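Local coordinates for yfhH hypothetical protein (Bacillus subtilis, PDB 1SF9) that is of unknown function but may act as a transcriptional regulator, forming a homodimer, at residues 80-84 with 96-100; 100-106 with 117-121; 44-48 with 63-67. All coordinates share one frame; numbering follows the deposited sequence. Where two conformers were deposited one is given.

Helices and an antiparallel sheet build this protein, and the three contacts sample both. Interactions 1 and 2 meet in the sheet: their centres lie 9 Å apart, they share Leu100, and strands 94-101 and 104-109 pair directly, with probable hydrogen bonds from Ser98 N to Trp106 O (2.6 Å) and from Trp106 N to Tyr99 O (2.8 Å). Interaction 3 joins two helices on the opposite side of the chain's centre, about 20 Å from interaction 2 and 27 Å from interaction 1, centre to centre. A bound platinum ion lies about 5 Å from the Lys66 side chain in interaction 3, and the Phe104 side chain in interaction 2 is about 7 Å from bound platinum.

Interaction 1: residues 80-84 with 96-100; sequences YSPGE and TISYL
The Tyr80 side chain meets strand 94-101 through CB, near Ile97 CD1 and Leu100 CD2, and sends its ring away to Leu75 and Ile121, while Tyr99 lays its ring nearly parallel to that of Trp106. What docks here is a type II beta turn, Ser81 to Glu84, with the familiar Pro-Gly pair at its two central positions. The Pro82 ring rests against the strand backbone where the chain bulges, its CB 3.5 Å from Ser98 O. Gly83 takes a positive phi of 96°, where a side chain would press on the preceding carbonyl. Glu84 N closes the turn on Ser81 O, and two further backbone bonds pin it to the strand: Gly83 N gives to Ile97 O (2.8 Å), tilted out of the carbonyl plane, and Ile97 N gives to Glu84 O (3.0 Å), lying nearly along the C=O axis. Ile97 is thus gripped at both backbone polar atoms, and strand 85-88 continues this pairing from Glu84 onward. The Ile97 side chain packs against Tyr80, Ser81 and Pro82. Its CG2 stands anti to the backbone N and faces Pro82 CA (3.8 Å), whereas CD1 reaches Tyr80 CB at 4.0 Å. Beyond it Leu100 spreads its two methyls over the chain entering the turn, just past the classic beta bulge in which Ser98 and Tyr99 both face Trp106. At the other end Thr96 OG1 bonds to Thr85 OG1. Leu100 CD2 sits 4.1 Å from Tyr80 CB, and CD1 lies 3.5 Å from the backbone Tyr80 O.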
loop_
_atom_site.group_PDB
_atom_site.type_symbol
_atom_site.label_atom_id
_atom_site.label_comp_id
_atom_site.label_asym_id
_atom_site.label_seq_id
_atom_site.Cartn_x
_atom_site.Cartn_y
_atom_site.Cartn_z
ATOM N N TYR A 80 -1.124 13.532 5.734
ATOM C CA TYR A 80 -1.794 13.562 4.440
ATOM C C TYR A 80 -3.054 14.379 4.620
ATOM O O TYR A 80 -3.747 14.264 5.635
ATOM C CB TYR A 80 -2.052 12.179 3.967
ATOM C CG TYR A 80 -0.727 11.473 3.789
ATOM C CD1 TYR A 80 -0.099 11.491 2.546
ATOM C CD2 TYR A 80 -0.142 10.817 4.874
ATOM C CE1 TYR A 80 1.135 10.864 2.384
ATOM C CE2 TYR A 80 1.095 10.192 4.716
ATOM C CZ TYR A 80 1.737 10.220 3.471
ATOM O OH TYR A 80 2.950 9.629 3.319
ATOM N N SER A 81 -3.370 15.210 3.637
ATOM C CA SER A 81 -4.507 16.085 3.798
ATOM C C SER A 81 -5.654 15.967 2.832
ATOM O O SER A 81 -5.435 16.000 1.643
ATOM C CB SER A 81 -4.050 17.551 3.719
ATOM O OG SER A 81 -3.025 17.836 4.641
ATOM N N PRO A 82 -6.891 15.828 3.336
ATOM C CA PRO A 82 -8.038 15.753 2.433
ATOM C C PRO A 82 -8.032 17.072 1.622
ATOM O O PRO A 82 -7.781 18.157 2.169
ATOM C CB PRO A 82 -9.223 15.673 3.395
ATOM C CG PRO A 82 -8.675 14.862 4.518
ATOM C CD PRO A 82 -7.254 15.365 4.691
ATOM N N GLY A 83 -8.277 16.973 0.326
ATOM C CA GLY A 83 -8.298 18.154 -0.507
ATOM C C GLY A 83 -7.004 18.429 -1.223
ATOM O O GLY A 83 -6.982 19.230 -2.169
ATOM N N GLU A 84 -5.922 17.795 -0.771
ATOM C CA GLU A 84 -4.614 17.964 -1.400
ATOM C C GLU A 84 -4.455 16.910 -2.499
ATOM O O GLU A 84 -5.051 15.833 -2.435
ATOM C CB GLU A 84 -3.487 17.825 -0.363
ATOM C CG GLU A 84 -2.089 18.130 -0.953
ATOM C CD GLU A 84 -0.978 18.212 0.096
ATOM O OE1 GLU A 84 -1.243 18.694 1.215
ATOM O OE2 GLU A 84 0.164 17.813 -0.218
ATOM N N THR A 96 -6.268 13.094 -5.803
ATOM C CA THR A 96 -6.784 14.047 -4.831
ATOM C C THR A 96 -7.454 13.270 -3.703
ATOM O O THR A 96 -8.316 12.426 -3.940
ATOM C CB THR A 96 -7.796 14.984 -5.511
ATOM O OG1 THR A 96 -7.136 15.662 -6.605
ATOM C CG2 THR A 96 -8.365 15.987 -4.504
ATOM N N ILE A 97 -7.065 13.566 -2.467
ATOM C CA ILE A 97 -7.632 12.859 -1.328
ATOM C C ILE A 97 -9.013 13.396 -0.920
ATOM O O ILE A 97 -9.205 14.602 -0.814
ATOM C CB ILE A 97 -6.709 12.976 -0.107
ATOM C CG1 ILE A 97 -5.370 12.309 -0.425
ATOM C CG2 ILE A 97 -7.345 12.286 1.138
ATOM C CD1 ILE A 97 -4.447 12.185 0.821
ATOM N N SER A 98 -9.964 12.492 -0.705
ATOM C CA SER A 98 -11.303 12.870 -0.244
ATOM C C SER A 98 -11.282 12.745 1.281
ATOM O O SER A 98 -11.748 13.635 2.017
ATOM C CB SER A 98 -12.377 11.963 -0.840
ATOM O OG SER A 98 -12.489 12.183 -2.250
ATOM N N TYR A 99 -10.783 11.601 1.757
ATOM C CA TYR A 99 -10.652 11.386 3.195
ATOM C C TYR A 99 -9.708 10.233 3.479
ATOM O O TYR A 99 -9.299 9.482 2.577
ATOM C CB TYR A 99 -12.016 11.102 3.879
ATOM C CG TYR A 99 -12.702 9.853 3.397
ATOM C CD1 TYR A 99 -12.491 8.623 4.028
ATOM C CD2 TYR A 99 -13.535 9.889 2.287
ATOM C CE1 TYR A 99 -13.111 7.454 3.551
ATOM C CE2 TYR A 99 -14.146 8.720 1.804
ATOM C CZ TYR A 99 -13.926 7.519 2.446
ATOM O OH TYR A 99 -14.541 6.379 1.958
ATOM N N LEU A 100 -9.332 10.104 4.739
ATOM C CA LEU A 100 -8.430 9.031 5.142
ATOM C C LEU A 100 -9.174 8.021 5.999
ATOM O O LEU A 100 -10.126 8.378 6.705
ATOM C CB LEU A 100 -7.272 9.593 5.969
ATOM C CG LEU A 100 -6.404 10.675 5.305
ATOM C CD1 LEU A 100 -5.505 11.306 6.335
ATOM C CD2 LEU A 100 -5.592 10.041 4.195
#

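Interaction 2: residues 100-106 with 117-121; sequences LNGVFAW and EALPI
Ala118 drives its methyl straight onto the face of the Trp106 indole, CB lying 3.4 Å from the centroid of the six-membered ring and only 8° off its normal, a tight CH-pi contact. The two residues form a non-hydrogen-bonded pair of the antiparallel hairpin made by strands 104-109 and 115-120. In the adjoining hydrogen-bonded pair, Ala105 N gives to Leu119 O (2.8 Å) and Leu119 N to Ala105 O (3.0 Å). A third bond, Ile121 N to Val103 O (2.9 Å), carries the contact past the strand end to an acceptor inside the type II' turn Asn101 to Phe104. Ile121 holds CG1 between its backbone N and carbonyl carbon (chi1 54°), which brings that carbon within 3.4 Å of Val103 O. Its CG2 packs more loosely, 4.2 Å from both Ala105 CB and Leu100 CD2, though Ile121, Val103 and Ala105 are buried. Helix 57-74 covers Val103 through Met69 and Tyr73, and Met69 also covers Phe104 and Pro120, whose rings slant across each other. The Trp106-Ala118 end is more exposed. Glu117, whose side chain also touches Phe95, makes a salt bridge to Arg109 through OE1. With a serine in place of Trp106, Ala118 CB would probably lose the aromatic surface it sits on and Tyr99 the ring it meets, opening a gap on that face. Backbone bonds therefore fix the register of the hairpin, while dispersion between a small methyl and a broad ring adds side-chain packing on the Trp106 face.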
loop_
_atom_site.group_PDB
_atom_site.type_symbol
_atom_site.label_atom_id
_atom_site.label_comp_id
_atom_site.label_asym_id
_atom_site.label_seq_id
_atom_site.Cartn_x
_atom_site.Cartn_y
_atom_site.Cartn_z
ATOM N N LEU A 100 -9.332 10.104 4.739
ATOM C CA LEU A 100 -8.430 9.031 5.142
ATOM C C LEU A 100 -9.174 8.021 5.999
ATOM O O LEU A 100 -10.126 8.378 6.705
ATOM C CB LEU A 100 -7.272 9.593 5.969
ATOM C CG LEU A 100 -6.404 10.675 5.305
ATOM C CD1 LEU A 100 -5.505 11.306 6.335
ATOM C CD2 LEU A 100 -5.592 10.041 4.195
ATOM N N ASN A 101 -8.776 6.749 5.893
ATOM C CA ASN A 101 -9.357 5.725 6.766
ATOM C C ASN A 101 -8.285 4.649 6.916
ATOM O O ASN A 101 -7.846 4.056 5.932
ATOM C CB ASN A 101 -10.635 5.126 6.202
ATOM C CG ASN A 101 -11.317 4.224 7.217
ATOM O OD1 ASN A 101 -11.198 4.450 8.412
ATOM N ND2 ASN A 101 -12.027 3.226 6.746
ATOM N N GLY A 102 -7.859 4.411 8.148
ATOM C CA GLY A 102 -6.805 3.449 8.367
ATOM C C GLY A 102 -5.545 3.964 7.686
ATOM O O GLY A 102 -5.179 5.137 7.842
ATOM N N VAL A 103 -4.872 3.098 6.929
ATOM C CA VAL A 103 -3.665 3.517 6.220
ATOM C C VAL A 103 -3.965 3.833 4.751
ATOM O O VAL A 103 -3.056 3.933 3.935
ATOM C CB VAL A 103 -2.531 2.440 6.303
ATOM C CG1 VAL A 103 -2.193 2.178 7.778
ATOM C CG2 VAL A 103 -2.935 1.166 5.614
ATOM N N PHE A 104 -5.240 4.012 4.430
ATOM C CA PHE A 104 -5.596 4.329 3.045
ATOM C C PHE A 104 -6.121 5.730 2.870
ATOM O O PHE A 104 -6.656 6.360 3.793
ATOM C CB PHE A 104 -6.667 3.358 2.523
ATOM C CG PHE A 104 -6.173 1.949 2.341
ATOM C CD1 PHE A 104 -5.592 1.573 1.140
ATOM C CD2 PHE A 104 -6.230 1.028 3.395
ATOM C CE1 PHE A 104 -5.052 0.266 0.980
ATOM C CE2 PHE A 104 -5.699 -0.269 3.245
ATOM C CZ PHE A 104 -5.110 -0.639 2.039
ATOM N N ALA A 105 -5.920 6.239 1.665
ATOM C CA ALA A 105 -6.480 7.520 1.316
ATOM C C ALA A 105 -7.563 7.195 0.279
ATOM O O ALA A 105 -7.307 6.548 -0.742
ATOM C CB ALA A 105 -5.422 8.426 0.701
ATOM N N TRP A 106 -8.784 7.628 0.570
ATOM C CA TRP A 106 -9.886 7.459 -0.370
ATOM C C TRP A 106 -9.957 8.763 -1.149
ATOM O O TRP A 106 -9.896 9.851 -0.561
ATOM C CB TRP A 106 -11.191 7.211 0.376
ATOM C CG TRP A 106 -11.250 5.826 0.919
ATOM C CD1 TRP A 106 -10.726 5.384 2.093
ATOM C CD2 TRP A 106 -11.804 4.676 0.265
ATOM N NE1 TRP A 106 -10.919 4.015 2.220
ATOM C CE2 TRP A 106 -11.578 3.564 1.108
ATOM C CE3 TRP A 106 -12.466 4.484 -0.950
ATOM C CZ2 TRP A 106 -11.999 2.267 0.777
ATOM C CZ3 TRP A 106 -12.891 3.186 -1.283
ATOM C CH2 TRP A 106 -12.652 2.102 -0.422
ATOM N N GLU A 117 -11.854 5.930 -5.131
ATOM C CA GLU A 117 -11.103 4.722 -4.891
ATOM C C GLU A 117 -10.103 4.846 -3.778
ATOM O O GLU A 117 -9.840 5.946 -3.292
ATOM C CB GLU A 117 -10.391 4.349 -6.148
ATOM C CG GLU A 117 -9.610 5.490 -6.701
ATOM C CD GLU A 117 -8.424 4.985 -7.422
ATOM O OE1 GLU A 117 -8.176 5.400 -8.575
ATOM O OE2 GLU A 117 -7.752 4.160 -6.801
ATOM N N ALA A 118 -9.516 3.720 -3.387
ATOM C CA ALA A 118 -8.585 3.785 -2.265
ATOM C C ALA A 118 -7.173 3.383 -2.599
ATOM O O ALA A 118 -6.981 2.367 -3.259
ATOM C CB ALA A 118 -9.086 2.892 -1.159
ATOM N N LEU A 119 -6.203 4.171 -2.125
ATOM C CA LEU A 119 -4.772 3.859 -2.301
ATOM C C LEU A 119 -4.053 3.931 -0.964
ATOM O O LEU A 119 -4.386 4.758 -0.107
ATOM C CB LEU A 119 -4.072 4.865 -3.220
ATOM C CG LEU A 119 -4.483 4.872 -4.690
ATOM C CD1 LEU A 119 -3.837 6.076 -5.391
ATOM C CD2 LEU A 119 -4.035 3.574 -5.335
ATOM N N PRO A 120 -3.040 3.067 -0.756
ATOM C CA PRO A 120 -2.310 3.113 0.520
ATOM C C PRO A 120 -1.556 4.442 0.577
ATOM O O PRO A 120 -1.065 4.911 -0.443
ATOM C CB PRO A 120 -1.343 1.943 0.418
ATOM C CG PRO A 120 -2.000 1.006 -0.576
ATOM C CD PRO A 120 -2.560 1.962 -1.603
ATOM N N ILE A 121 -1.454 5.059 1.750
ATOM C CA ILE A 121 -0.762 6.339 1.814
ATOM C C ILE A 121 0.706 6.280 1.399
ATOM O O ILE A 121 1.288 7.287 1.036
ATOM C CB ILE A 121 -0.914 7.026 3.196
ATOM C CG1 ILE A 121 -0.470 6.093 4.316
ATOM C CG2 ILE A 121 -2.370 7.431 3.401
ATOM C CD1 ILE A 121 -0.554 6.739 5.711
#

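Interaction 3: residues 44-48 with 63-67; sequences LSEKA and LERKI
Leu44 packs its CB against Ile67 CG1 at 3.5 Å, the two side chains sliding past each other in opposite directions. Its CD2 meets Leu63 CD2 at 3.8 Å, where the leucines slant across one another, and its CD1 reaches the CB of Lys66. Leu63 in turn pushes CD1 against the backbone of the other helix, 3.7 Å from Ala48 N, with Lys47 CB beside it. Ala48 is small enough to let the chains draw near: its CB stands 4.2 Å from Leu63 CB, and the CA atoms of this pair are 5.9 Å apart. CG of Leu44 and Leu63 and CG1 of Ile67 all stand beside the backbone N (chi1 -71°), which in Ile67 brings CG1 against Leu44 CB. Around this apolar centre the polar chains frame the edges. Lys47 and Lys66 start toward the facing helix but lead their ammonium ends away, and Glu64, bent at chi2, folds back until OE2 touches Ala48 CB at 3.4 Å. Ser45 OG, near Ile67 CD1, is satisfied by Ile41 O of its own helix. The segments belong to helices 34-53 and 57-74, which form an antiparallel helical hairpin; here their axes approach to 9.5 Å at 157°. Helix 17-30 adds a further layer, Tyr29 on Leu44 and Met25 on Lys66. Since each helix bonds its own backbone, as in Ala48 N to Leu44 O, adhesion between these segments rests on hydrophobic burial and shape, with charges kept to the margins.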
loop_
_atom_site.group_PDB
_atom_site.type_symbol
_atom_site.label_atom_id
_atom_site.label_comp_id
_atom_site.label_asym_id
_atom_site.label_seq_id
_atom_site.Cartn_x
_atom_site.Cartn_y
_atom_site.Cartn_z
ATOM N N LEU A 44 10.976 -8.818 3.879
ATOM C CA LEU A 44 10.228 -8.886 2.626
ATOM C C LEU A 44 11.095 -8.450 1.446
ATOM O O LEU A 44 11.026 -9.049 0.363
ATOM C CB LEU A 44 8.981 -8.010 2.686
ATOM C CG LEU A 44 7.864 -8.509 3.595
ATOM C CD1 LEU A 44 6.855 -7.389 3.795
ATOM C CD2 LEU A 44 7.174 -9.726 3.000
ATOM N N SER A 45 11.905 -7.422 1.663
ATOM C CA SER A 45 12.768 -6.890 0.615
ATOM C C SER A 45 13.822 -7.889 0.209
ATOM O O SER A 45 14.161 -7.982 -0.967
ATOM C CB SER A 45 13.420 -5.590 1.057
ATOM O OG SER A 45 12.425 -4.602 1.270
ATOM N N GLU A 46 14.357 -8.635 1.176
ATOM C CA GLU A 46 15.356 -9.654 0.829
ATOM C C GLU A 46 14.690 -10.762 -0.002
ATOM O O GLU A 46 15.279 -11.254 -0.962
ATOM C CB GLU A 46 15.993 -10.251 2.085
ATOM C CG GLU A 46 17.148 -11.188 1.763
ATOM C CD GLU A 46 18.383 -10.469 1.212
ATOM O OE1 GLU A 46 19.259 -11.164 0.647
ATOM O OE2 GLU A 46 18.492 -9.228 1.349
ATOM N N LYS A 47 13.470 -11.157 0.352
ATOM C CA LYS A 47 12.790 -12.190 -0.426
ATOM C C LYS A 47 12.473 -11.664 -1.829
ATOM O O LYS A 47 12.527 -12.422 -2.805
ATOM C CB LYS A 47 11.494 -12.638 0.255
ATOM C CG LYS A 47 11.736 -13.396 1.547
ATOM C CD LYS A 47 10.433 -13.814 2.231
ATOM C CE LYS A 47 10.729 -14.531 3.559
ATOM N NZ LYS A 47 9.460 -14.852 4.260
ATOM N N ALA A 48 12.147 -10.380 -1.924
ATOM C CA ALA A 48 11.808 -9.784 -3.224
ATOM C C ALA A 48 13.046 -9.725 -4.104
ATOM O O ALA A 48 12.980 -9.957 -5.321
ATOM C CB ALA A 48 11.221 -8.377 -3.042
ATOM N N LEU A 63 5.117 -9.972 -3.104
ATOM C CA LEU A 63 5.989 -9.417 -2.060
ATOM C C LEU A 63 5.981 -7.901 -2.109
ATOM O O LEU A 63 5.908 -7.256 -1.074
ATOM C CB LEU A 63 7.426 -9.926 -2.236
ATOM C CG LEU A 63 7.588 -11.410 -1.878
ATOM C CD1 LEU A 63 8.888 -11.957 -2.481
ATOM C CD2 LEU A 63 7.606 -11.560 -0.349
ATOM N N GLU A 64 6.020 -7.312 -3.309
ATOM C CA GLU A 64 6.039 -5.849 -3.373
ATOM C C GLU A 64 4.719 -5.261 -2.908
ATOM O O GLU A 64 4.710 -4.190 -2.340
ATOM C CB GLU A 64 6.362 -5.345 -4.782
ATOM C CG GLU A 64 7.815 -5.658 -5.220
ATOM C CD GLU A 64 8.866 -4.982 -4.366
ATOM O OE1 GLU A 64 8.553 -3.969 -3.708
ATOM O OE2 GLU A 64 10.028 -5.464 -4.364
ATOM N N ARG A 65 3.605 -5.942 -3.145
ATOM C CA ARG A 65 2.358 -5.393 -2.621
ATOM C C ARG A 65 2.385 -5.419 -1.090
ATOM O O ARG A 65 1.844 -4.512 -0.458
ATOM C CB ARG A 65 1.145 -6.150 -3.154
ATOM C CG ARG A 65 0.885 -5.758 -4.617
ATOM C CD ARG A 65 -0.416 -6.307 -5.187
ATOM N NE ARG A 65 -0.462 -7.760 -5.312
ATOM C CZ ARG A 65 -0.029 -8.441 -6.377
ATOM N NH1 ARG A 65 -0.130 -9.760 -6.405
ATOM N NH2 ARG A 65 0.522 -7.805 -7.407
ATOM N N LYS A 66 2.966 -6.464 -0.499
ATOM C CA LYS A 66 3.063 -6.517 0.963
ATOM C C LYS A 66 3.971 -5.409 1.487
ATOM O O LYS A 66 3.690 -4.805 2.523
ATOM C CB LYS A 66 3.597 -7.864 1.439
ATOM C CG LYS A 66 2.634 -8.985 1.189
ATOM C CD LYS A 66 3.106 -10.281 1.794
ATOM C CE LYS A 66 2.055 -11.369 1.600
ATOM N NZ LYS A 66 0.876 -11.131 2.476
ATOM N N ILE A 67 5.067 -5.145 0.777
ATOM C CA ILE A 67 5.998 -4.087 1.183
ATOM C C ILE A 67 5.306 -2.727 1.141
ATOM O O ILE A 67 5.414 -1.926 2.071
ATOM C CB ILE A 67 7.259 -4.080 0.273
ATOM C CG1 ILE A 67 8.103 -5.311 0.603
ATOM C CG2 ILE A 67 8.062 -2.811 0.481
ATOM C CD1 ILE A 67 9.116 -5.649 -0.492
#